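Local coordinates for protein polyphosphate kinase (Porphyromonas gingivalis, PDB 2O8R) that probably catalyses the reversible transfer of the terminal phosphate of ATP onto a growing polyphosphate chain, at residues E112-R116 with P312-L317; L189-V193 with D305-P310; T442-L446 with Q456-L460; I373-Q377 with F494-D498. The protein carries 3 engineered substitutions. All coordinates share one frame; numbering follows the deposited sequence.

Contact 1. Residues E112-R116 with P312-L317; sequences EHGIR and PFAPRL. With SO4 (sulfate ion), chain H.
His113 lies across from Leu317 and Ile115 across from Pro312, the CA atoms of each pair 8.2 Å apart, with no backbone hydrogen bonds between 112-116 and 312-317. The first segment leaves helix 83-112 at His113 and becomes strand at Ile115; the second turns back on itself in a type II' beta turn, closed by Arg316 N bonding Phe313 O at 2.8 Å. Ile115 fills the middle: its CG1 branch brings CD1 end-on against the CG-CD edge of the Pro312 ring, 3.5 Å from Pro312 CG, while the same methyl sits at the edge of the Phe313 ring, 3.7 Å from CE2. A slim branched chain suits this place between a rigid proline ring and a flat aromatic one. Leu317 and His113 slide past each other in opposite directions: Leu317 CD2 rests 3.6 Å from His113 CD2, and CD1 lies beside His113 CB. With CG beside the backbone N (chi1 -59°), the histidine ring lies alongside Leu317, its ND1 bonding back to Thr109 O of the helix while its carbon side meets the leucine. Tyr36 of helix 35-63 touches Ile115, Pro312 and Leu317, closing the apolar cluster. Arg116 stands apart, its guanidinium meeting a sulfate, probably from the crystallisation liquor, with a weak bond from NH2 to O1; Thr123 N and His124 N also hold the ion. Gly114, with phi 84°, is the C' residue of a Schellman motif, in which Ile115 N bonds Leu110 O and Gly114 N bonds Glu111 O, the characteristic glycine-ended helix stop, here leading straight into a beta strand.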
loop_
_atom_site.group_PDB
_atom_site.type_symbol
_atom_site.label_atom_id
_atom_site.label_comp_id
_atom_site.label_asym_id
_atom_site.label_seq_id
_atom_site.Cartn_x
_atom_site.Cartn_y
_atom_site.Cartn_z
ATOM N N GLU A 112 18.370 12.575 -27.405
ATOM C CA GLU A 112 19.818 12.736 -27.392
ATOM C C GLU A 112 20.479 11.653 -26.544
ATOM O O GLU A 112 21.640 11.313 -26.761
ATOM C CB GLU A 112 20.186 14.114 -26.857
ATOM C CG GLU A 112 21.547 14.624 -27.274
ATOM C CD GLU A 112 21.768 16.089 -26.892
ATOM O OE1 GLU A 112 20.773 16.826 -26.691
ATOM O OE2 GLU A 112 22.946 16.508 -26.798
ATOM N N HIS A 113 19.727 11.095 -25.601
ATOM C CA HIS A 113 20.237 10.037 -24.735
ATOM C C HIS A 113 19.604 8.658 -24.944
ATOM O O HIS A 113 19.691 7.796 -24.071
ATOM C CB HIS A 113 20.108 10.470 -23.285
ATOM C CG HIS A 113 20.847 11.729 -22.980
ATOM N ND1 HIS A 113 20.292 12.976 -23.162
ATOM C CD2 HIS A 113 22.111 11.938 -22.543
ATOM C CE1 HIS A 113 21.174 13.900 -22.830
ATOM N NE2 HIS A 113 22.287 13.296 -22.453
ATOM N N GLY A 114 18.977 8.446 -26.095
ATOM C CA GLY A 114 18.451 7.120 -26.448
ATOM C C GLY A 114 17.077 6.757 -25.902
ATOM O O GLY A 114 16.746 5.579 -25.811
ATOM N N ILE A 115 16.281 7.762 -25.532
ATOM C CA ILE A 115 14.904 7.545 -25.082
ATOM C C ILE A 115 13.947 8.175 -26.083
ATOM O O ILE A 115 14.032 9.368 -26.364
ATOM C CB ILE A 115 14.628 8.180 -23.693
ATOM C CG1 ILE A 115 15.880 8.150 -22.805
ATOM C CG2 ILE A 115 13.404 7.541 -23.014
ATOM C CD1 ILE A 115 16.006 6.965 -21.888
ATOM N N ARG A 116 13.041 7.375 -26.638
ATOM C CA ARG A 116 12.028 7.925 -27.522
ATOM C C ARG A 116 10.665 7.765 -26.888
ATOM O O ARG A 116 10.118 6.661 -26.790
ATOM C CB ARG A 116 12.096 7.314 -28.920
ATOM C CG ARG A 116 11.524 8.227 -29.998
ATOM C CD ARG A 116 12.469 8.348 -31.193
ATOM N NE ARG A 116 11.983 7.655 -32.379
ATOM C CZ ARG A 116 11.195 8.208 -33.297
ATOM N NH1 ARG A 116 10.797 9.468 -33.167
ATOM N NH2 ARG A 116 10.798 7.502 -34.346
ATOM N N PRO A 312 15.467 3.874 -18.366
ATOM C CA PRO A 312 16.145 2.625 -18.673
ATOM C C PRO A 312 17.669 2.712 -18.611
ATOM O O PRO A 312 18.337 1.729 -18.909
ATOM C CB PRO A 312 15.717 2.347 -20.107
ATOM C CG PRO A 312 15.495 3.675 -20.673
ATOM C CD PRO A 312 14.851 4.449 -19.571
ATOM N N PHE A 313 18.223 3.860 -18.237
ATOM C CA PHE A 313 19.662 3.938 -18.026
ATOM C C PHE A 313 20.021 4.038 -16.560
ATOM O O PHE A 313 20.820 4.870 -16.158
ATOM C CB PHE A 313 20.277 5.040 -18.865
ATOM C CG PHE A 313 20.171 4.769 -20.322
ATOM C CD1 PHE A 313 20.897 3.740 -20.894
ATOM C CD2 PHE A 313 19.301 5.490 -21.114
ATOM C CE1 PHE A 313 20.787 3.457 -22.233
ATOM C CE2 PHE A 313 19.189 5.215 -22.460
ATOM C CZ PHE A 313 19.929 4.196 -23.019
ATOM N N ALA A 314 19.425 3.135 -15.789
ATOM C CA ALA A 314 19.636 2.993 -14.354
ATOM C C ALA A 314 20.092 4.286 -13.697
ATOM O O ALA A 314 19.305 5.235 -13.710
ATOM C CB ALA A 314 20.533 1.798 -14.037
ATOM N N PRO A 315 21.352 4.367 -13.180
ATOM C CA PRO A 315 21.683 5.532 -12.345
ATOM C C PRO A 315 22.142 6.753 -13.141
ATOM O O PRO A 315 22.363 7.816 -12.575
ATOM C CB PRO A 315 22.822 5.020 -11.454
ATOM C CG PRO A 315 23.281 3.718 -12.058
ATOM C CD PRO A 315 22.529 3.499 -13.335
ATOM N N ARG A 316 22.268 6.591 -14.447
ATOM C CA ARG A 316 22.677 7.657 -15.339
ATOM C C ARG A 316 21.449 8.505 -15.641
ATOM O O ARG A 316 20.336 8.130 -15.276
ATOM C CB ARG A 316 23.254 7.041 -16.616
ATOM C CG ARG A 316 24.553 7.662 -17.079
ATOM C CD ARG A 316 25.378 6.667 -17.891
ATOM N NE ARG A 316 24.567 5.915 -18.846
ATOM C CZ ARG A 316 24.115 6.393 -20.005
ATOM N NH1 ARG A 316 24.380 7.645 -20.373
ATOM N NH2 ARG A 316 23.382 5.619 -20.799
ATOM N N LEU A 317 21.655 9.651 -16.286
ATOM C CA LEU A 317 20.578 10.636 -16.565
ATOM C C LEU A 317 19.847 11.243 -15.328
ATOM O O LEU A 317 18.758 11.809 -15.464
ATOM C CB LEU A 317 19.565 10.078 -17.596
ATOM C CG LEU A 317 20.091 9.409 -18.874
ATOM C CD1 LEU A 317 18.975 9.033 -19.899
ATOM C CD2 LEU A 317 21.124 10.297 -19.517
HETATM S S SO4 H . 8.680 5.523 -35.918
HETATM O O1 SO4 H . 10.120 5.264 -35.900
HETATM O O2 SO4 H . 8.358 6.399 -37.040
HETATM O O3 SO4 H . 7.954 4.256 -36.038
HETATM O O4 SO4 H . 8.284 6.196 -34.686
#

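Contact 2. Residues L189-V193 with D305-P310; sequences LPRFV and DLAMLP
Phe192 is the tightly packed part, its ring enclosed on both faces. Leu309 CD1 lies over one face, 3.8 Å from the ring centroid, in a CH-pi contact; with Leu309 CG anti to the backbone N (chi1 -174°), that methyl comes in against that face of the ring. Over the centre of the opposite face sits CG of the preceding Arg191. Leu306 CD2 approaches Phe192 CZ at 3.5 Å, and the carbonyl O of Asp305 lies at the ring edge. A flat, apolar group suits a slot between aliphatic carbons. The other side is looser: a water bridges Phe192 N and Met308 O, 3.2 Å and 3.0 Å away, and the end of the selenomethionine at Met308 leads away and packs on Asp411 of the second subunit. Beside the ring, Arg191 NH1 forms a salt bridge with Asp305 OD2 at 2.7 Å. The oxygen lies in the guanidinium plane, but the two flat groups stand 89° apart and the carboxylate is met on its anti side and well out of its plane (33°), a single-oxygen grip. Since Arg191 NH2 also binds Glu210 and Val301 O, the arginine's charge is shared between two acids, which probably keeps it ionised although buried.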
loop_
_atom_site.group_PDB
_atom_site.type_symbol
_atom_site.label_atom_id
_atom_site.label_comp_id
_atom_site.label_asym_id
_atom_site.label_seq_id
_atom_site.Cartn_x
_atom_site.Cartn_y
_atom_site.Cartn_z
ATOM N N LEU A 189 -2.968 -0.520 -15.804
ATOM C CA LEU A 189 -1.839 -0.522 -16.728
ATOM C C LEU A 189 -0.956 0.699 -16.474
ATOM O O LEU A 189 -1.393 1.660 -15.845
ATOM C CB LEU A 189 -2.353 -0.502 -18.166
ATOM C CG LEU A 189 -2.938 -1.780 -18.762
ATOM C CD1 LEU A 189 -3.083 -1.585 -20.248
ATOM C CD2 LEU A 189 -2.039 -2.954 -18.477
ATOM N N PRO A 190 0.295 0.672 -16.945
ATOM C CA PRO A 190 1.098 1.864 -16.761
ATOM C C PRO A 190 0.723 2.961 -17.760
ATOM O O PRO A 190 0.214 2.668 -18.853
ATOM C CB PRO A 190 2.513 1.369 -17.042
ATOM C CG PRO A 190 2.336 0.275 -17.999
ATOM C CD PRO A 190 1.038 -0.387 -17.648
ATOM N N ARG A 191 0.976 4.212 -17.377
ATOM C CA ARG A 191 0.732 5.358 -18.247
ATOM C C ARG A 191 1.637 5.242 -19.455
ATOM O O ARG A 191 1.224 5.535 -20.581
ATOM C CB ARG A 191 1.032 6.663 -17.507
ATOM C CG ARG A 191 0.719 7.924 -18.287
ATOM C CD ARG A 191 -0.765 8.035 -18.648
ATOM N NE ARG A 191 -1.014 9.142 -19.575
ATOM C CZ ARG A 191 -1.209 10.407 -19.209
ATOM N NH1 ARG A 191 -1.193 10.767 -17.931
ATOM N NH2 ARG A 191 -1.435 11.325 -20.127
ATOM N N PHE A 192 2.868 4.792 -19.203
ATOM C CA PHE A 192 3.871 4.626 -20.246
ATOM C C PHE A 192 4.149 3.158 -20.520
ATOM O O PHE A 192 4.426 2.392 -19.601
ATOM C CB PHE A 192 5.136 5.384 -19.879
ATOM C CG PHE A 192 4.889 6.832 -19.605
ATOM C CD1 PHE A 192 4.596 7.702 -20.649
ATOM C CD2 PHE A 192 4.901 7.316 -18.305
ATOM C CE1 PHE A 192 4.343 9.039 -20.406
ATOM C CE2 PHE A 192 4.651 8.648 -18.054
ATOM C CZ PHE A 192 4.368 9.512 -19.106
ATOM N N VAL A 193 4.033 2.782 -21.793
ATOM C CA VAL A 193 4.138 1.396 -22.226
ATOM C C VAL A 193 5.410 1.266 -23.055
ATOM O O VAL A 193 5.555 1.944 -24.081
ATOM C CB VAL A 193 2.886 0.978 -23.053
ATOM C CG1 VAL A 193 2.942 -0.495 -23.484
ATOM C CG2 VAL A 193 1.639 1.212 -22.246
ATOM N N ASP A 305 2.015 12.154 -14.030
ATOM C CA ASP A 305 2.417 10.778 -14.328
ATOM C C ASP A 305 3.798 10.705 -14.954
ATOM O O ASP A 305 4.317 9.608 -15.142
ATOM C CB ASP A 305 1.431 10.092 -15.277
ATOM C CG ASP A 305 0.039 9.943 -14.689
ATOM O OD1 ASP A 305 -0.122 10.105 -13.461
ATOM O OD2 ASP A 305 -0.898 9.660 -15.467
ATOM N N LEU A 306 4.391 11.854 -15.291
ATOM C CA LEU A 306 5.767 11.861 -15.795
ATOM C C LEU A 306 6.730 11.262 -14.774
ATOM O O LEU A 306 7.769 10.718 -15.134
ATOM C CB LEU A 306 6.214 13.258 -16.238
ATOM C CG LEU A 306 5.645 13.773 -17.576
ATOM C CD1 LEU A 306 6.341 15.044 -17.991
ATOM C CD2 LEU A 306 5.751 12.753 -18.703
ATOM N N ALA A 307 6.356 11.332 -13.501
ATOM C CA ALA A 307 7.123 10.723 -12.421
ATOM C C ALA A 307 7.240 9.214 -12.600
ATOM O O ALA A 307 8.091 8.580 -11.979
ATOM C CB ALA A 307 6.482 11.043 -11.072
HETATM N N MSE A 308 6.386 8.654 -13.453
HETATM C CA MSE A 308 6.355 7.221 -13.733
HETATM C C MSE A 308 7.080 6.852 -15.018
HETATM O O MSE A 308 7.101 5.683 -15.404
HETATM C CB MSE A 308 4.905 6.715 -13.834
HETATM C CG MSE A 308 4.148 6.641 -12.511
HETATM SE SE MSE A 308 5.121 5.642 -11.130
HETATM C CE MSE A 308 5.069 3.839 -11.876
ATOM N N LEU A 309 7.637 7.839 -15.710
ATOM C CA LEU A 309 8.371 7.543 -16.929
ATOM C C LEU A 309 9.648 6.852 -16.526
ATOM O O LEU A 309 10.423 7.392 -15.751
ATOM C CB LEU A 309 8.703 8.809 -17.703
ATOM C CG LEU A 309 9.352 8.544 -19.059
ATOM C CD1 LEU A 309 8.376 7.788 -19.968
ATOM C CD2 LEU A 309 9.813 9.851 -19.700
ATOM N N PRO A 310 9.848 5.631 -17.017
ATOM C CA PRO A 310 11.034 4.878 -16.648
ATOM C C PRO A 310 12.296 5.494 -17.217
ATOM O O PRO A 310 12.263 6.017 -18.327
ATOM C CB PRO A 310 10.797 3.508 -17.297
ATOM C CG PRO A 310 9.361 3.471 -17.658
ATOM C CD PRO A 310 8.970 4.875 -17.922
HETATM O O HOH W 1 4.522 4.547 -16.435
#

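Contact 3. Residues T442-L446 with Q456-L460; sequences TALIL and QGIAL
The carbonyl O of Leu460 takes the N-H of Ala443 at 2.8 Å and is also approached by Thr442 CA, at 3.1 Å in a CA-H...O contact. Leu460 N returns a bond to Ala443 O at 3.0 Å. In the next hydrogen-bonded pair the two bonds match in length, Ile445 N to Ile458 O and Ile458 N to Ile445 O each being 2.9 Å. Together they form an antiparallel hairpin, strand axes 4.7 Å apart, within the central sheet of a phospholipase D-like domain of PPK1. Ala443 faces Leu460 and Leu444 faces Ala459, a small residue beside a large one, while Ile445 and Ile458 pair as two beta-branched residues, which favour strands. Ala443 and Ile445 share one face with Ile458 and Leu460, where Ala443 CB lies 3.9 Å from Leu460 CB and Leu360 of helix 355-365 packs on both isoleucines and Leu460. Leu444 and Leu446 point to the other face, against helix 484-497 (Val490, Tyr491 and Phe494); with CG anti to the backbone N (chi1 -179°), Leu444 leans CD1 over toward the neighbouring strand, 3.6 Å from Ile458 O. Gly457, facing Leu446, adopts a backbone available chiefly to glycine, phi 159°, and passes its CA 3.2 Å from Ile445 O.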
loop_
_atom_site.group_PDB
_atom_site.type_symbol
_atom_site.label_atom_id
_atom_site.label_comp_id
_atom_site.label_asym_id
_atom_site.label_seq_id
_atom_site.Cartn_x
_atom_site.Cartn_y
_atom_site.Cartn_z
ATOM N N THR A 442 7.993 16.562 18.134
ATOM C CA THR A 442 8.834 16.224 19.273
ATOM C C THR A 442 8.700 14.766 19.707
ATOM O O THR A 442 7.631 14.173 19.592
ATOM C CB THR A 442 8.497 17.097 20.497
ATOM O OG1 THR A 442 7.150 16.834 20.897
ATOM C CG2 THR A 442 8.627 18.580 20.178
ATOM N N ALA A 443 9.796 14.201 20.208
ATOM C CA ALA A 443 9.770 12.912 20.899
ATOM C C ALA A 443 10.383 13.087 22.288
ATOM O O ALA A 443 11.112 14.051 22.541
ATOM C CB ALA A 443 10.518 11.860 20.113
ATOM N N LEU A 444 10.087 12.161 23.192
ATOM C CA LEU A 444 10.525 12.305 24.574
ATOM C C LEU A 444 10.780 10.972 25.211
ATOM O O LEU A 444 9.885 10.141 25.274
ATOM C CB LEU A 444 9.465 13.027 25.401
ATOM C CG LEU A 444 9.812 13.267 26.864
ATOM C CD1 LEU A 444 10.994 14.229 27.016
ATOM C CD2 LEU A 444 8.602 13.798 27.582
ATOM N N ILE A 445 12.002 10.776 25.692
ATOM C CA ILE A 445 12.343 9.571 26.438
ATOM C C ILE A 445 12.605 9.958 27.887
ATOM O O ILE A 445 13.474 10.785 28.151
ATOM C CB ILE A 445 13.570 8.867 25.850
ATOM C CG1 ILE A 445 13.288 8.414 24.426
ATOM C CG2 ILE A 445 13.910 7.656 26.663
ATOM C CD1 ILE A 445 14.521 8.337 23.595
ATOM N N LEU A 446 11.849 9.370 28.818
ATOM C CA LEU A 446 11.989 9.708 30.240
ATOM C C LEU A 446 12.609 8.572 31.065
ATOM O O LEU A 446 12.240 7.395 30.935
ATOM C CB LEU A 446 10.648 10.141 30.844
ATOM C CG LEU A 446 9.975 11.418 30.325
ATOM C CD1 LEU A 446 8.568 11.518 30.879
ATOM C CD2 LEU A 446 10.770 12.703 30.626
ATOM N N GLN A 456 14.246 13.287 34.061
ATOM C CA GLN A 456 15.530 13.203 33.390
ATOM C C GLN A 456 15.308 12.413 32.112
ATOM O O GLN A 456 14.448 11.530 32.059
ATOM C CB GLN A 456 16.532 12.495 34.301
ATOM C CG GLN A 456 17.957 12.991 34.230
ATOM C CD GLN A 456 18.770 12.539 35.435
ATOM O OE1 GLN A 456 18.445 12.876 36.577
ATOM N NE2 GLN A 456 19.833 11.770 35.186
ATOM N N GLY A 457 16.059 12.741 31.071
ATOM C CA GLY A 457 15.894 12.033 29.809
ATOM C C GLY A 457 16.378 12.737 28.565
ATOM O O GLY A 457 17.328 13.516 28.602
ATOM N N ILE A 458 15.720 12.433 27.454
ATOM C CA ILE A 458 16.125 12.916 26.138
ATOM C C ILE A 458 14.931 13.522 25.408
ATOM O O ILE A 458 13.870 12.908 25.305
ATOM C CB ILE A 458 16.705 11.778 25.264
ATOM C CG1 ILE A 458 17.942 11.159 25.908
ATOM C CG2 ILE A 458 17.090 12.306 23.921
ATOM C CD1 ILE A 458 18.417 9.870 25.237
ATOM N N ALA A 459 15.111 14.732 24.908
ATOM C CA ALA A 459 14.113 15.343 24.060
ATOM C C ALA A 459 14.640 15.384 22.640
ATOM O O ALA A 459 15.794 15.753 22.412
ATOM C CB ALA A 459 13.769 16.755 24.550
ATOM N N LEU A 460 13.796 14.982 21.695
ATOM C CA LEU A 460 14.085 15.116 20.272
ATOM C C LEU A 460 13.118 16.133 19.698
ATOM O O LEU A 460 11.911 15.973 19.861
ATOM C CB LEU A 460 13.868 13.776 19.580
ATOM C CG LEU A 460 14.991 12.751 19.459
ATOM C CD1 LEU A 460 15.818 12.658 20.708
ATOM C CD2 LEU A 460 14.397 11.398 19.116
#

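Contact 4. Residues I373-Q377 with F494-D498; sequences IRLTQ and FRILD
Arg374 and Phe494 lie alongside each other, running in opposite directions, with guanidinium and ring planes 85° apart, so this is no flat cation-pi stack. The aliphatic root does the ring contact instead: Arg374 CB sits over the centre of the Phe494 ring, 3.9 Å from the centroid and 5° off its normal, a CH-pi contact. Farther along, the chain bends at chi3 (73°) and the guanidinium turns its edge to the root of the phenylalanine, where Phe494 CB lies near its plane. From there NH2 makes a weak hydrogen bond to Phe494 O at 3.2 Å, an oxygen already holding Asp498 N in the last turn of the helix. Asp498 OD2 stands 3.8 Å from Arg374 NH2, a long ion pair; the aspartate's OD1 forms a salt bridge with Arg428. The stronger polar partner of Arg374 is Glu372, at NH1. Long and amphipathic, arginine suits this place, with carbons for the ring and charge for the helix end. At the far rim of the ring, Thr376 CG2 comes obliquely to 3.9 Å from Phe494 CE1, while its OG1 bonds Ala440 O. Phe494 packs over one face of strand 370-377 and its neighbour 442-447, meeting Phe403 of strand 399-404 as well, while Leu375 points the other way, onto Leu390 of helix 385-395; the strand is sandwiched between helices 484-497 and 385-395.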
loop_
_atom_site.group_PDB
_atom_site.type_symbol
_atom_site.label_atom_id
_atom_site.label_comp_id
_atom_site.label_asym_id
_atom_site.label_seq_id
_atom_site.Cartn_x
_atom_site.Cartn_y
_atom_site.Cartn_z
ATOM N N ILE A 373 8.071 6.714 26.902
ATOM C CA ILE A 373 8.359 7.314 25.609
ATOM C C ILE A 373 7.095 7.991 25.104
ATOM O O ILE A 373 6.005 7.421 25.159
ATOM C CB ILE A 373 8.774 6.268 24.589
ATOM C CG1 ILE A 373 9.933 5.428 25.126
ATOM C CG2 ILE A 373 9.143 6.921 23.285
ATOM C CD1 ILE A 373 10.277 4.231 24.256
ATOM N N ARG A 374 7.238 9.226 24.642
ATOM C CA ARG A 374 6.103 10.010 24.170
ATOM C C ARG A 374 6.516 10.737 22.910
ATOM O O ARG A 374 7.580 11.362 22.876
ATOM C CB ARG A 374 5.682 11.018 25.232
ATOM C CG ARG A 374 5.461 10.389 26.588
ATOM C CD ARG A 374 5.442 11.405 27.703
ATOM N NE ARG A 374 4.230 12.222 27.729
ATOM C CZ ARG A 374 3.012 11.772 28.013
ATOM N NH1 ARG A 374 2.811 10.486 28.274
ATOM N NH2 ARG A 374 1.989 12.614 28.027
ATOM N N LEU A 375 5.698 10.637 21.867
ATOM C CA LEU A 375 5.988 11.366 20.630
ATOM C C LEU A 375 4.768 11.852 19.827
ATOM O O LEU A 375 3.623 11.400 20.006
ATOM C CB LEU A 375 6.948 10.571 19.736
ATOM C CG LEU A 375 6.392 9.747 18.576
ATOM C CD1 LEU A 375 7.512 9.390 17.609
ATOM C CD2 LEU A 375 5.723 8.515 19.104
ATOM N N THR A 376 5.030 12.792 18.935
ATOM C CA THR A 376 3.997 13.268 18.054
ATOM C C THR A 376 4.148 12.550 16.713
ATOM O O THR A 376 5.227 12.071 16.395
ATOM C CB THR A 376 4.066 14.795 17.916
ATOM O OG1 THR A 376 5.398 15.185 17.573
ATOM C CG2 THR A 376 3.709 15.456 19.232
ATOM N N GLN A 377 3.055 12.452 15.956
ATOM C CA GLN A 377 3.025 11.802 14.640
ATOM C C GLN A 377 1.926 12.449 13.793
ATOM O O GLN A 377 0.817 12.667 14.295
ATOM C CB GLN A 377 2.711 10.311 14.803
ATOM C CG GLN A 377 3.914 9.378 14.772
ATOM C CD GLN A 377 4.096 8.673 13.432
ATOM O OE1 GLN A 377 4.861 7.711 13.324
ATOM N NE2 GLN A 377 3.392 9.145 12.406
ATOM N N PHE A 494 3.780 17.500 26.954
ATOM C CA PHE A 494 2.999 16.303 26.700
ATOM C C PHE A 494 1.918 16.074 27.745
ATOM O O PHE A 494 0.866 15.522 27.440
ATOM C CB PHE A 494 3.882 15.080 26.587
ATOM C CG PHE A 494 4.519 14.904 25.238
ATOM C CD1 PHE A 494 3.768 14.498 24.154
ATOM C CD2 PHE A 494 5.882 15.113 25.063
ATOM C CE1 PHE A 494 4.352 14.305 22.910
ATOM C CE2 PHE A 494 6.480 14.929 23.815
ATOM C CZ PHE A 494 5.715 14.525 22.738
ATOM N N ARG A 495 2.168 16.504 28.971
ATOM C CA ARG A 495 1.160 16.376 30.010
ATOM C C ARG A 495 -0.003 17.294 29.709
ATOM O O ARG A 495 -1.160 16.902 29.854
ATOM C CB ARG A 495 1.744 16.689 31.382
ATOM C CG ARG A 495 2.386 15.498 32.030
ATOM C CD ARG A 495 2.996 15.831 33.372
ATOM N NE ARG A 495 2.081 16.546 34.251
ATOM C CZ ARG A 495 1.152 15.974 35.008
ATOM N NH1 ARG A 495 0.995 14.657 35.006
ATOM N NH2 ARG A 495 0.373 16.730 35.768
ATOM N N ILE A 496 0.317 18.514 29.290
ATOM C CA ILE A 496 -0.697 19.448 28.831
ATOM C C ILE A 496 -1.500 18.863 27.653
ATOM O O ILE A 496 -2.723 18.894 27.668
ATOM C CB ILE A 496 -0.090 20.829 28.487
ATOM C CG1 ILE A 496 0.442 21.501 29.759
ATOM C CG2 ILE A 496 -1.123 21.727 27.805
ATOM C CD1 ILE A 496 1.061 22.877 29.543
ATOM N N LEU A 497 -0.822 18.301 26.656
ATOM C CA LEU A 497 -1.527 17.644 25.545
ATOM C C LEU A 497 -2.343 16.419 26.004
ATOM O O LEU A 497 -3.373 16.086 25.405
ATOM C CB LEU A 497 -0.561 17.271 24.407
ATOM C CG LEU A 497 0.142 18.449 23.745
ATOM C CD1 LEU A 497 1.146 17.985 22.718
ATOM C CD2 LEU A 497 -0.868 19.407 23.125
ATOM N N ASP A 498 -1.891 15.769 27.075
ATOM C CA ASP A 498 -2.602 14.630 27.645
ATOM C C ASP A 498 -3.611 15.058 28.711
ATOM O O ASP A 498 -4.070 14.232 29.495
ATOM C CB ASP A 498 -1.610 13.634 28.244
ATOM C CG ASP A 498 -2.166 12.215 28.318
ATOM O OD1 ASP A 498 -3.268 11.964 27.773
ATOM O OD2 ASP A 498 -1.496 11.343 28.918
#

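The four contacts fall into two well-separated pairs. Contacts 1 and 2, with centres 15 Å apart, use consecutive parts of one loop, 305-310 and 312-317, against the two outer strands of the three-stranded sheet 115-118, 204-208 and 192-195. Contacts 3 and 4 lie 10 Å apart, centre to centre, in one phospholipase D-like domain: Leu444 O probably bonds Arg374 N at 2.9 Å, joining neighbouring strands. Contact 2 is about 42 Å from contact 4, centre to centre, on the opposite side of the middle of the molecule. Only the second pair approaches the predicted phosphohistidine, His439, whose side chain is about 8 Å from that of Thr376 and about 10 Å from that of Thr442.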